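Local coordinates for protein putative phosphatase (DUF442) (PDB 3GXH) that is a putative phosphatase of the tyrosine and dual-specificity phosphatase type, which probably removes phosphate from substrates not yet known, at residues A106-A112 and M131-E137; D84-F89 and F113-Y117; L27-F33 and H56-L62; W77-V82 and Y141-L147. All coordinates share one frame; numbering follows the deposited sequence. Where two conformers were deposited one is given.

Contact 1: residues A106-A112 and M131-E137. With SO4 (sulfate ion), chain D.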
# COMPACT_ATOMS: atom_id res chain seq x y z
N ALA A 106 6.10 7.03 -2.21
CA ALA A 106 6.92 7.07 -1.02
C ALA A 106 6.32 6.48 0.27
O ALA A 106 6.80 6.74 1.36
CB ALA A 106 7.44 8.52 -0.79
N ASN A 107 5.29 5.68 0.08
CA ASN A 107 4.63 4.94 1.13
C ASN A 107 3.85 5.79 2.12
O ASN A 107 3.56 5.31 3.21
CB ASN A 107 5.58 3.97 1.85
CG ASN A 107 4.84 2.73 2.46
OD1 ASN A 107 3.66 2.52 2.25
ND2 ASN A 107 5.58 1.92 3.17
N TYR A 108 3.41 7.00 1.73
CA TYR A 108 2.51 7.76 2.63
C TYR A 108 1.09 7.22 2.48
O TYR A 108 0.49 6.67 3.42
CB TYR A 108 2.53 9.23 2.33
CG TYR A 108 3.70 9.96 2.92
CD1 TYR A 108 4.98 9.78 2.45
CD2 TYR A 108 3.50 10.92 3.89
CE1 TYR A 108 6.04 10.55 2.95
CE2 TYR A 108 4.57 11.68 4.42
CZ TYR A 108 5.83 11.47 3.92
OH TYR A 108 6.92 12.23 4.40
N ARG A 109 0.52 7.29 1.29
CA ARG A 109 -0.83 6.76 1.05
C ARG A 109 -0.90 5.30 1.49
O ARG A 109 -1.87 4.90 2.21
CB ARG A 109 -1.22 6.81 -0.43
CG ARG A 109 -1.50 8.18 -0.98
CD ARG A 109 -1.28 8.04 -2.51
NE ARG A 109 -1.64 9.16 -3.36
CZ ARG A 109 -0.83 10.15 -3.67
NH1 ARG A 109 0.34 10.36 -3.05
NH2 ARG A 109 -1.23 11.04 -4.56
N ALA A 110 0.04 4.45 1.07
CA ALA A 110 -0.04 3.02 1.31
C ALA A 110 0.09 2.64 2.77
O ALA A 110 -0.65 1.76 3.24
CB ALA A 110 0.99 2.25 0.40
N SER A 111 0.98 3.26 3.51
CA SER A 111 1.09 2.92 4.95
C SER A 111 -0.17 3.37 5.72
O SER A 111 -0.59 2.67 6.65
CB SER A 111 2.36 3.48 5.57
OG SER A 111 2.37 4.91 5.61
N ALA A 112 -0.78 4.48 5.31
CA ALA A 112 -2.03 4.96 5.92
C ALA A 112 -3.16 3.96 5.65
O ALA A 112 -3.92 3.61 6.53
CB ALA A 112 -2.38 6.38 5.44
N MSE A 131 2.81 3.68 10.31
CA MSE A 131 2.92 4.89 9.47
C MSE A 131 4.26 5.58 9.64
O MSE A 131 4.40 6.76 9.46
CB MSE A 131 1.76 5.85 9.70
CG MSE A 131 0.40 5.26 9.23
SE MSE A 131 -1.10 6.36 9.73
CE MSE A 131 -0.68 8.00 8.73
N THR A 132 5.28 4.75 9.87
CA THR A 132 6.66 5.23 9.96
C THR A 132 7.07 6.15 8.78
O THR A 132 7.72 7.16 9.01
CB THR A 132 7.62 4.02 10.18
OG1 THR A 132 7.44 3.54 11.53
CG2 THR A 132 9.08 4.43 9.99
N PRO A 133 6.63 5.84 7.55
CA PRO A 133 7.02 6.70 6.44
C PRO A 133 6.53 8.10 6.52
O PRO A 133 7.09 8.96 5.85
CB PRO A 133 6.39 6.00 5.22
CG PRO A 133 6.38 4.56 5.61
CD PRO A 133 5.96 4.62 7.05
N TRP A 134 5.51 8.37 7.35
CA TRP A 134 4.97 9.70 7.54
C TRP A 134 5.89 10.59 8.32
O TRP A 134 5.68 11.79 8.37
CB TRP A 134 3.56 9.68 8.20
CG TRP A 134 2.53 9.23 7.25
CD1 TRP A 134 2.38 7.97 6.75
CD2 TRP A 134 1.48 10.02 6.66
NE1 TRP A 134 1.32 7.93 5.90
CE2 TRP A 134 0.77 9.17 5.79
CE3 TRP A 134 1.11 11.37 6.73
CZ2 TRP A 134 -0.29 9.62 5.03
CZ3 TRP A 134 0.03 11.80 5.98
CH2 TRP A 134 -0.67 10.93 5.15
N ASN A 135 6.88 9.99 8.98
CA ASN A 135 7.86 10.73 9.73
C ASN A 135 7.20 11.76 10.60
O ASN A 135 7.63 12.92 10.63
CB ASN A 135 8.84 11.39 8.75
CG ASN A 135 10.17 11.63 9.37
OD1 ASN A 135 10.60 12.77 9.49
ND2 ASN A 135 10.82 10.56 9.80
N ASP A 136 6.14 11.35 11.30
CA ASP A 136 5.35 12.20 12.17
C ASP A 136 4.68 13.47 11.54
O ASP A 136 4.42 14.45 12.25
CB ASP A 136 6.18 12.62 13.40
N GLU A 137 4.37 13.44 10.25
CA GLU A 137 3.82 14.62 9.54
C GLU A 137 2.30 14.56 9.39
O GLU A 137 1.70 15.41 8.75
CB GLU A 137 4.43 14.70 8.13
CG GLU A 137 5.92 15.02 8.13
CD GLU A 137 6.64 14.60 6.87
OE1 GLU A 137 6.00 14.24 5.88
OE2 GLU A 137 7.90 14.66 6.90
S SO4 D . 3.10 9.10 -1.48
O1 SO4 D . 4.08 8.55 -0.59
O2 SO4 D . 3.25 10.56 -1.59
O3 SO4 D . 3.25 8.52 -2.80
O4 SO4 D . 1.76 8.72 -1.00
O HOH W 1 9.43 14.13 4.94

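Contact 2: residues D84-F89 and F113-Y117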
# COMPACT_ATOMS: atom_id res chain seq x y z
N ASP A 84 -12.20 5.53 -1.52
CA ASP A 84 -10.91 4.95 -1.93
C ASP A 84 -10.46 3.87 -0.94
O ASP A 84 -9.99 2.80 -1.30
CB ASP A 84 -9.78 5.98 -2.02
CG ASP A 84 -10.08 7.15 -2.97
OD1 ASP A 84 -10.75 6.91 -4.02
OD2 ASP A 84 -9.58 8.28 -2.67
N VAL A 85 -10.59 4.20 0.33
CA VAL A 85 -10.26 3.24 1.39
C VAL A 85 -11.12 1.99 1.28
O VAL A 85 -10.61 0.86 1.33
CB VAL A 85 -10.35 3.89 2.78
CG1 VAL A 85 -10.05 2.85 3.90
CG2 VAL A 85 -9.39 5.08 2.88
N GLU A 86 -12.42 2.18 1.10
CA GLU A 86 -13.35 1.06 0.93
C GLU A 86 -13.03 0.20 -0.29
O GLU A 86 -13.10 -1.01 -0.23
CB GLU A 86 -14.79 1.56 0.84
CG GLU A 86 -15.31 2.14 2.14
CD GLU A 86 -15.53 1.09 3.21
OE1 GLU A 86 -15.76 -0.09 2.86
OE2 GLU A 86 -15.47 1.46 4.41
N ALA A 87 -12.64 0.84 -1.38
CA ALA A 87 -12.25 0.12 -2.55
C ALA A 87 -11.01 -0.75 -2.27
O ALA A 87 -10.88 -1.90 -2.71
CB ALA A 87 -12.02 1.13 -3.77
N PHE A 88 -10.06 -0.19 -1.54
CA PHE A 88 -8.91 -0.98 -1.10
C PHE A 88 -9.32 -2.16 -0.22
O PHE A 88 -8.84 -3.26 -0.39
CB PHE A 88 -7.91 -0.06 -0.36
CG PHE A 88 -6.77 -0.77 0.28
CD1 PHE A 88 -5.85 -1.46 -0.48
CD2 PHE A 88 -6.57 -0.69 1.66
CE1 PHE A 88 -4.79 -2.16 0.13
CE2 PHE A 88 -5.51 -1.37 2.28
CZ PHE A 88 -4.63 -2.10 1.52
N PHE A 89 -10.18 -1.90 0.75
CA PHE A 89 -10.64 -2.98 1.59
C PHE A 89 -11.33 -4.09 0.81
O PHE A 89 -11.06 -5.29 1.02
CB PHE A 89 -11.64 -2.48 2.64
CG PHE A 89 -11.11 -1.57 3.73
CD1 PHE A 89 -9.77 -1.32 3.96
CD2 PHE A 89 -12.05 -0.95 4.55
CE1 PHE A 89 -9.38 -0.52 5.00
CE2 PHE A 89 -11.65 -0.13 5.60
CZ PHE A 89 -10.29 0.10 5.80
N PHE A 113 -3.25 3.50 4.41
CA PHE A 113 -4.29 2.55 4.03
C PHE A 113 -4.04 1.20 4.70
O PHE A 113 -4.98 0.53 5.14
CB PHE A 113 -4.39 2.37 2.49
CG PHE A 113 -5.25 3.41 1.79
CD1 PHE A 113 -5.23 4.75 2.16
CD2 PHE A 113 -6.01 3.04 0.70
CE1 PHE A 113 -6.00 5.69 1.48
CE2 PHE A 113 -6.77 3.99 0.07
CZ PHE A 113 -6.76 5.28 0.43
N ALA A 114 -2.78 0.79 4.82
CA ALA A 114 -2.47 -0.45 5.53
C ALA A 114 -2.88 -0.34 7.01
O ALA A 114 -3.45 -1.29 7.58
CB ALA A 114 -0.98 -0.81 5.43
N TYR A 115 -2.62 0.78 7.64
CA TYR A 115 -3.04 1.00 9.02
C TYR A 115 -4.56 0.85 9.14
O TYR A 115 -5.05 0.14 10.03
CB TYR A 115 -2.62 2.39 9.47
CG TYR A 115 -3.25 2.79 10.77
CD1 TYR A 115 -2.87 2.19 11.95
CD2 TYR A 115 -4.30 3.72 10.80
CE1 TYR A 115 -3.47 2.51 13.15
CE2 TYR A 115 -4.91 4.07 12.01
CZ TYR A 115 -4.50 3.46 13.16
OH TYR A 115 -5.11 3.82 14.37
N LEU A 116 -5.31 1.49 8.23
CA LEU A 116 -6.74 1.41 8.34
C LEU A 116 -7.25 -0.01 8.13
O LEU A 116 -8.24 -0.43 8.78
CB LEU A 116 -7.41 2.37 7.36
CG LEU A 116 -7.25 3.84 7.78
CD1 LEU A 116 -7.79 4.74 6.67
CD2 LEU A 116 -7.94 4.18 9.12
N TYR A 117 -6.61 -0.76 7.25
CA TYR A 117 -6.99 -2.12 6.99
C TYR A 117 -6.76 -2.98 8.21
O TYR A 117 -7.64 -3.76 8.62
CB TYR A 117 -6.22 -2.68 5.78
CG TYR A 117 -6.35 -4.16 5.62
CD1 TYR A 117 -7.49 -4.71 5.06
CD2 TYR A 117 -5.33 -5.04 6.07
CE1 TYR A 117 -7.62 -6.09 4.91
CE2 TYR A 117 -5.47 -6.43 5.93
CZ TYR A 117 -6.60 -6.91 5.34
OH TYR A 117 -6.72 -8.29 5.24

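Contact 3: residues L27-F33 and H56-L62. With EDO (1,2-ethanediol), chain G.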
# COMPACT_ATOMS: atom_id res chain seq x y z
N LEU A 27 7.57 3.41 -4.74
CA LEU A 27 7.39 2.93 -6.11
C LEU A 27 8.47 1.96 -6.54
O LEU A 27 9.63 2.37 -6.65
CB LEU A 27 7.39 4.13 -7.07
CG LEU A 27 7.18 3.83 -8.57
CD1 LEU A 27 5.90 3.10 -8.79
CD2 LEU A 27 7.22 5.15 -9.33
N PRO A 28 8.15 0.70 -6.80
CA PRO A 28 9.17 -0.20 -7.35
C PRO A 28 9.58 0.20 -8.75
O PRO A 28 8.70 0.63 -9.50
CB PRO A 28 8.49 -1.60 -7.34
CG PRO A 28 7.35 -1.40 -6.34
CD PRO A 28 6.88 -0.02 -6.62
N ASN A 29 10.85 0.12 -9.11
CA ASN A 29 11.23 0.21 -10.50
C ASN A 29 10.93 -1.12 -11.19
O ASN A 29 10.46 -2.08 -10.58
CB ASN A 29 12.68 0.65 -10.63
CG ASN A 29 13.66 -0.32 -10.10
OD1 ASN A 29 13.48 -1.54 -10.13
ND2 ASN A 29 14.77 0.21 -9.61
N GLU A 30 11.12 -1.19 -12.50
CA GLU A 30 10.72 -2.33 -13.27
C GLU A 30 11.36 -3.60 -12.77
O GLU A 30 10.68 -4.62 -12.53
CB GLU A 30 11.00 -2.13 -14.77
CG GLU A 30 10.61 -3.33 -15.61
CD GLU A 30 10.64 -3.08 -17.11
OE1 GLU A 30 10.76 -1.90 -17.56
OE2 GLU A 30 10.55 -4.08 -17.88
N GLN A 31 12.66 -3.60 -12.58
CA GLN A 31 13.36 -4.80 -12.12
C GLN A 31 12.90 -5.24 -10.75
O GLN A 31 12.87 -6.44 -10.45
CB GLN A 31 14.87 -4.60 -12.23
CG GLN A 31 15.39 -3.44 -11.63
CD GLN A 31 15.36 -2.10 -12.51
OE1 GLN A 31 14.59 -1.90 -13.57
NE2 GLN A 31 16.16 -1.13 -12.02
N GLN A 32 12.53 -4.30 -9.91
CA GLN A 32 12.05 -4.61 -8.56
C GLN A 32 10.71 -5.37 -8.59
O GLN A 32 10.42 -6.13 -7.66
CB GLN A 32 11.98 -3.37 -7.66
CG GLN A 32 13.37 -2.88 -7.32
CD GLN A 32 13.40 -1.53 -6.71
OE1 GLN A 32 12.49 -0.74 -6.93
NE2 GLN A 32 14.49 -1.25 -5.94
N PHE A 33 9.90 -5.22 -9.64
CA PHE A 33 8.70 -6.04 -9.70
C PHE A 33 9.06 -7.52 -9.83
O PHE A 33 8.35 -8.37 -9.30
CB PHE A 33 7.79 -5.60 -10.84
CG PHE A 33 7.08 -4.33 -10.57
CD1 PHE A 33 6.19 -4.23 -9.52
CD2 PHE A 33 7.25 -3.19 -11.35
CE1 PHE A 33 5.50 -3.04 -9.21
CE2 PHE A 33 6.57 -1.99 -11.01
CZ PHE A 33 5.72 -1.94 -9.96
N HIS A 56 5.02 4.99 -13.66
CA HIS A 56 5.29 4.22 -14.84
C HIS A 56 4.25 4.54 -15.89
O HIS A 56 3.09 4.74 -15.56
CB HIS A 56 5.24 2.70 -14.55
CG HIS A 56 6.30 2.23 -13.61
ND1 HIS A 56 7.63 2.27 -13.95
CD2 HIS A 56 6.23 1.80 -12.31
CE1 HIS A 56 8.33 1.83 -12.92
NE2 HIS A 56 7.52 1.53 -11.92
N PRO A 57 4.64 4.54 -17.17
CA PRO A 57 3.62 4.78 -18.22
C PRO A 57 2.51 3.67 -18.20
O PRO A 57 1.37 3.96 -18.54
CB PRO A 57 4.40 4.73 -19.50
CG PRO A 57 5.77 5.17 -19.10
CD PRO A 57 5.99 4.62 -17.70
N ASP A 58 2.87 2.45 -17.81
CA ASP A 58 1.90 1.34 -17.73
C ASP A 58 2.39 0.35 -16.68
O ASP A 58 2.99 -0.67 -17.00
CB ASP A 58 1.76 0.70 -19.07
CG ASP A 58 0.61 -0.31 -19.15
OD1 ASP A 58 0.04 -0.63 -18.09
OD2 ASP A 58 0.31 -0.77 -20.26
N GLU A 59 2.12 0.70 -15.43
CA GLU A 59 2.55 -0.14 -14.33
C GLU A 59 1.95 -1.53 -14.45
O GLU A 59 2.61 -2.54 -14.15
CB GLU A 59 2.26 0.48 -12.98
CG GLU A 59 2.73 -0.48 -11.85
CD GLU A 59 2.74 0.12 -10.49
OE1 GLU A 59 3.27 1.23 -10.29
OE2 GLU A 59 2.24 -0.60 -9.58
N GLY A 60 0.67 -1.60 -14.83
CA GLY A 60 0.03 -2.91 -14.90
C GLY A 60 0.69 -3.88 -15.85
O GLY A 60 0.70 -5.10 -15.61
N LYS A 61 1.22 -3.36 -16.96
CA LYS A 61 1.99 -4.16 -17.86
C LYS A 61 3.19 -4.76 -17.16
O LYS A 61 3.49 -5.95 -17.26
CB LYS A 61 2.42 -3.34 -19.08
CG LYS A 61 3.24 -4.11 -20.09
CD LYS A 61 3.62 -3.22 -21.30
CE LYS A 61 4.42 -4.01 -22.36
NZ LYS A 61 5.87 -4.11 -22.04
N LEU A 62 3.91 -3.92 -16.41
CA LEU A 62 5.08 -4.41 -15.69
C LEU A 62 4.71 -5.47 -14.65
O LEU A 62 5.42 -6.48 -14.49
CB LEU A 62 5.84 -3.27 -15.02
CG LEU A 62 6.23 -2.08 -15.90
CD1 LEU A 62 7.05 -1.03 -15.06
CD2 LEU A 62 6.96 -2.53 -17.12
C1 EDO G . 10.92 4.93 -8.28
O1 EDO G . 11.06 3.73 -8.65
C2 EDO G . 11.54 5.14 -6.88
O2 EDO G . 11.40 6.51 -6.55

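Contact 4: residues W77-V82 and Y141-L147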
# COMPACT_ATOMS: atom_id res chain seq x y z
N TRP A 77 -3.92 12.95 -3.47
CA TRP A 77 -3.27 13.43 -2.23
C TRP A 77 -4.04 14.50 -1.52
O TRP A 77 -4.14 14.47 -0.29
CB TRP A 77 -1.85 13.95 -2.54
CG TRP A 77 -1.17 14.41 -1.30
CD1 TRP A 77 -0.89 15.69 -0.95
CD2 TRP A 77 -0.70 13.60 -0.23
NE1 TRP A 77 -0.30 15.73 0.29
CE2 TRP A 77 -0.19 14.45 0.76
CE3 TRP A 77 -0.72 12.21 0.02
CZ2 TRP A 77 0.37 13.96 1.94
CZ3 TRP A 77 -0.17 11.75 1.17
CH2 TRP A 77 0.36 12.60 2.12
N GLN A 78 -4.60 15.47 -2.26
CA GLN A 78 -5.29 16.61 -1.65
C GLN A 78 -6.73 16.27 -1.24
O GLN A 78 -7.39 17.05 -0.53
CB GLN A 78 -5.28 17.79 -2.63
CG GLN A 78 -5.65 19.13 -1.99
CD GLN A 78 -5.68 20.27 -3.01
OE1 GLN A 78 -5.60 20.03 -4.21
NE2 GLN A 78 -5.81 21.50 -2.53
N ASN A 79 -7.27 15.16 -1.69
CA ASN A 79 -8.63 14.81 -1.30
C ASN A 79 -8.83 13.33 -1.29
O ASN A 79 -9.53 12.79 -2.12
CB ASN A 79 -9.64 15.47 -2.24
CG ASN A 79 -11.12 15.17 -1.82
OD1 ASN A 79 -11.39 15.01 -0.63
ND2 ASN A 79 -12.02 15.02 -2.80
N PRO A 80 -8.14 12.63 -0.39
CA PRO A 80 -8.37 11.22 -0.26
C PRO A 80 -9.78 10.91 0.23
O PRO A 80 -10.31 11.63 1.08
CB PRO A 80 -7.32 10.79 0.73
CG PRO A 80 -7.13 11.99 1.62
CD PRO A 80 -7.21 13.13 0.63
N LYS A 81 -10.40 9.90 -0.34
CA LYS A 81 -11.82 9.67 -0.06
C LYS A 81 -12.03 8.38 0.71
O LYS A 81 -11.33 7.36 0.52
CB LYS A 81 -12.57 9.56 -1.37
CG LYS A 81 -12.48 10.75 -2.30
CD LYS A 81 -13.61 10.60 -3.32
CE LYS A 81 -13.72 11.77 -4.31
NZ LYS A 81 -12.81 11.56 -5.49
N VAL A 82 -13.07 8.37 1.55
CA VAL A 82 -13.49 7.15 2.22
C VAL A 82 -13.76 6.04 1.20
O VAL A 82 -13.39 4.89 1.39
CB VAL A 82 -14.72 7.40 3.10
CG1 VAL A 82 -15.33 6.08 3.51
CG2 VAL A 82 -14.32 8.25 4.30
N TYR A 141 -1.36 17.49 7.60
CA TYR A 141 -2.25 17.14 6.50
C TYR A 141 -3.67 16.85 7.07
O TYR A 141 -4.06 15.68 7.21
CB TYR A 141 -1.69 15.94 5.70
CG TYR A 141 -0.36 16.27 5.05
CD1 TYR A 141 -0.27 17.25 4.05
CD2 TYR A 141 0.80 15.65 5.45
CE1 TYR A 141 0.97 17.54 3.45
CE2 TYR A 141 2.05 15.96 4.86
CZ TYR A 141 2.10 16.92 3.88
OH TYR A 141 3.32 17.25 3.29
N PRO A 142 -4.43 17.89 7.38
CA PRO A 142 -5.71 17.66 8.04
C PRO A 142 -6.69 16.84 7.24
O PRO A 142 -7.58 16.21 7.86
CB PRO A 142 -6.28 19.09 8.25
CG PRO A 142 -5.43 20.00 7.43
CD PRO A 142 -4.10 19.33 7.26
N LYS A 143 -6.61 16.83 5.91
CA LYS A 143 -7.54 16.01 5.14
C LYS A 143 -7.26 14.54 5.41
O LYS A 143 -8.19 13.71 5.47
CB LYS A 143 -7.45 16.27 3.66
CG LYS A 143 -7.61 17.74 3.29
CD LYS A 143 -8.90 18.03 2.59
CE LYS A 143 -8.81 19.39 1.86
NZ LYS A 143 -7.70 19.51 0.85
N TRP A 144 -5.98 14.20 5.52
CA TRP A 144 -5.57 12.84 5.90
C TRP A 144 -5.97 12.51 7.33
O TRP A 144 -6.46 11.44 7.61
CB TRP A 144 -4.07 12.59 5.62
CG TRP A 144 -3.87 12.36 4.15
CD1 TRP A 144 -3.63 13.29 3.21
CD2 TRP A 144 -3.89 11.09 3.48
NE1 TRP A 144 -3.58 12.69 1.96
CE2 TRP A 144 -3.72 11.33 2.12
CE3 TRP A 144 -4.11 9.79 3.91
CZ2 TRP A 144 -3.70 10.31 1.17
CZ3 TRP A 144 -4.09 8.76 2.95
CH2 TRP A 144 -3.95 9.04 1.60
N GLN A 145 -5.77 13.44 8.26
CA GLN A 145 -6.19 13.22 9.62
C GLN A 145 -7.67 12.91 9.65
O GLN A 145 -8.15 11.98 10.35
CB GLN A 145 -5.93 14.48 10.43
CG GLN A 145 -4.52 14.65 10.89
CD GLN A 145 -4.37 15.83 11.81
OE1 GLN A 145 -4.55 16.97 11.40
NE2 GLN A 145 -4.03 15.57 13.08
N ALA A 146 -8.45 13.72 8.93
CA ALA A 146 -9.91 13.58 8.93
C ALA A 146 -10.35 12.24 8.36
O ALA A 146 -11.27 11.59 8.87
CB ALA A 146 -10.58 14.73 8.12
N LEU A 147 -9.69 11.81 7.30
CA LEU A 147 -9.95 10.51 6.66
C LEU A 147 -9.71 9.40 7.68
O LEU A 147 -10.57 8.51 7.87
CB LEU A 147 -9.06 10.29 5.44
CG LEU A 147 -9.22 8.93 4.75
CD1 LEU A 147 -10.57 8.85 4.06
CD2 LEU A 147 -8.06 8.68 3.78

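Contact 1: residues A106-A112 and M131-E137
Tyr-108, in what is probably the phosphate-binding loop (P-loop) of a tyrosine-phosphatase-like site, meets Trp-134 and Glu-137 of the loop after helix 127-130. The P-loop leads into helix 108-120, as in tyrosine and dual-specificity phosphatases. It holds a sulfate, probably from the crystallisation liquor, consistent with a phosphate site. Tyr-108 N reaches sulfate O1 at 2.9 Å. Sulfate O4 takes two bonds from Arg-109: N at 3.0 Å and NH1 at 3.0 Å. The guanidinium presents its edge to the anion, and its NE is held by Val-75 O.

The Tyr-108 ring turns its edge toward the face of Trp-134. CD2 stands over the indole, 3.5 Å from Trp-134 CD2, and the planes are 53° apart. With its CG beside the backbone N (chi1 -81°), the Tyr-108 ring leans over the indole and extends its hydroxyl to Glu-137. Tyr-108 OH donates to Glu-137 OE1 at 2.7 Å. It meets the syn side of the carboxylate, 33° out of the plane. A water also links this hydroxyl to Glu-137 OE2. Glu-137 closes a type I' turn that begins at Trp-134.

Trp-134 NE1 donates to Tyr-108 O at 2.9 Å, tilted from the carbonyl plane. The same oxygen also accepts from Ala-112 N. Met-131, a selenomethionine, lays CE over the other indole face. Pro-133 CB touches Asn-107 O at 3.5 Å.

Asn-107 ND2 ties the loop to Ala-14 O and Ser-24 OG. Pro-133 lies near strand 16-19, and Trp-134 meets Trp-144 of helix 142-154.

Contact 2: residues D84-F89 and F113-Y117
Val-85 lays CG2 over one face of the Phe-113 ring, 3.9 Å from the ring centroid. It sits toward the rim and is 3.6 Å from Phe-113 CZ. Asp-84 CB lies at the edge of the same ring, in its plane. Phe-88 comes from another side. Its CB is near the plane of the Phe-113 ring, 3.8 Å from Phe-113 CD2. The two phenylalanine side chains run past each other in opposite directions. Their rings are inclined at 50°, neither stacked nor edge-to-face.

These residues join helix 82-94 to helix 108-120. Helix 82-94 belongs to the crossover between parallel strands 69-72 and 100-103 of the central sheet. Helix 108-120 follows the second of these strands. The short helical segments cross at -65°, with axes 10.4 Å apart.

Further along, Phe-88 CE2 touches Tyr-117 CB at 3.8 Å. The Phe-88 side chain lies at about a right angle to that of Tyr-117. Phe-89 keeps CG anti to its carbonyl carbon (chi1 -68°), which swings the ring across to the backbone of the other helix. Its CE1 is 3.5 Å from Tyr-117 CA. Val-85 CG1 covers one face of this ring and also meets Leu-116 CD1 at 4.0 Å. Lys-120 makes a cation-pi contact with Phe-89. Leu-116 also packs on Val-151 of helix 142-154, and Tyr-117 on Leu-22 of strand 22-25.

Contact 3: residues L27-F33 and H56-L62
Leu-27 touches His-56 where the starts of helices 30-38 and 59-65 come together in the alpha/beta phosphatase fold. Its CD1 lies 3.8 Å from His-56 CD2 and 3.6 Å from Glu-59 OE1. CG points opposite the backbone N (chi1 -179°), which carries the methyl to both partners. The carbonyl oxygen of Leu-27 accepts from an ethanediol, probably from the crystallisation liquor.

Pro-28 provides the polar link. His-56 NE2 donates to Pro-28 O at 2.8 Å, with an N-H...O angle of 167°. The bond lies in the carbonyl plane and in the imidazole plane. This holds the ring edge-on to the chain and is consistent with a hydrogen on NE2.

Asn-29 is the N-cap of helix 30-38 and forms a capping box with Gln-32. Gln-32 N donates to Asn-29 OD1 at 2.9 Å, and Asn-29 N donates to Gln-32 OE1 at 2.9 Å. Both bonds fix the turn that follows the Pro-28 carbonyl.

Glu-30 is extended, and its CD rests 3.7 Å from Leu-62 CD2. The two side chains cross at about a right angle.

Phe-33 closes the row. Its ring meets three residues of the other segment. His-56 NE2 is at the edge, and the two ring planes are 59° apart. Phe-33 CZ touches Glu-59, whose OE2 bonds to His-103 NE2 on strand 100-103. Phe-33 CD2 lies 3.9 Å from Leu-62 CB.

Contact 4: residues W77-V82 and Y141-L147
Trp-144 is wedged between Trp-77 and Pro-80, which cover opposite faces of its indole. On one side Pro-80 CG forms the bump. It sits 3.7 Å from the centroid of the five-membered ring, in a CH-pi contact over the face. On the other side the Trp-77 ring lies across the indole at 33°, with CZ3 3.7 Å from Trp-144 CE2. A bond fixes the rotation of the wedged indole: Trp-144 NE1 donates to Trp-77 O at 2.9 Å, in the carbonyl plane and on a lone pair.

Trp-77 swings its indole away from its own N (chi1 -179°), past Trp-144 to Tyr-141, the N-cap of helix 142-154. The edge of Trp-77 points at the tyrosine face, and CZ2 stands over the centre of the ring. The planes are 77° apart, a T-shaped pair that completes an aromatic cluster of three residues. Segment 77-82 leads from the sheet into helix 82-94. It lies in the loop between strand 69-72 and helix 82-94, the place where related phosphatases carry their general-acid loop.

Leu-147 fills the next hollow. Its CD2 meets Pro-80 CB at 3.8 Å, while CD1 lies 3.6 Å from Val-82 N and 3.8 Å from Val-82 CG2. At the exposed end Lys-143 bends its chain along Gln-78, and its NZ donates to Gln-78 O at 2.8 Å.

How the contacts relate
Contact 2 is the buried one, made almost wholly of apolar and aromatic packing, with no hydrogen bond between its segments. Contacts 1, 3 and 4 are partly buried and mix packing with hydrogen bonds to backbone carbonyls, and contact 1 adds a hydroxyl-to-carboxylate bond. Contacts 1 and 2 both use helix 108-120: the first takes its start at the anion site, the second its following turns. Contact 4 touches both. Trp-134 CH2 lies 3.6 Å from Trp-77 CH2, and Phe-113 CE1 lies 3.9 Å from Trp-144 CZ3. Contacts 1 and 2 are also nested within the chain loop that contact 4 closes. Contact 3 stands apart, on the opposite side of the chain's centre from contact 2.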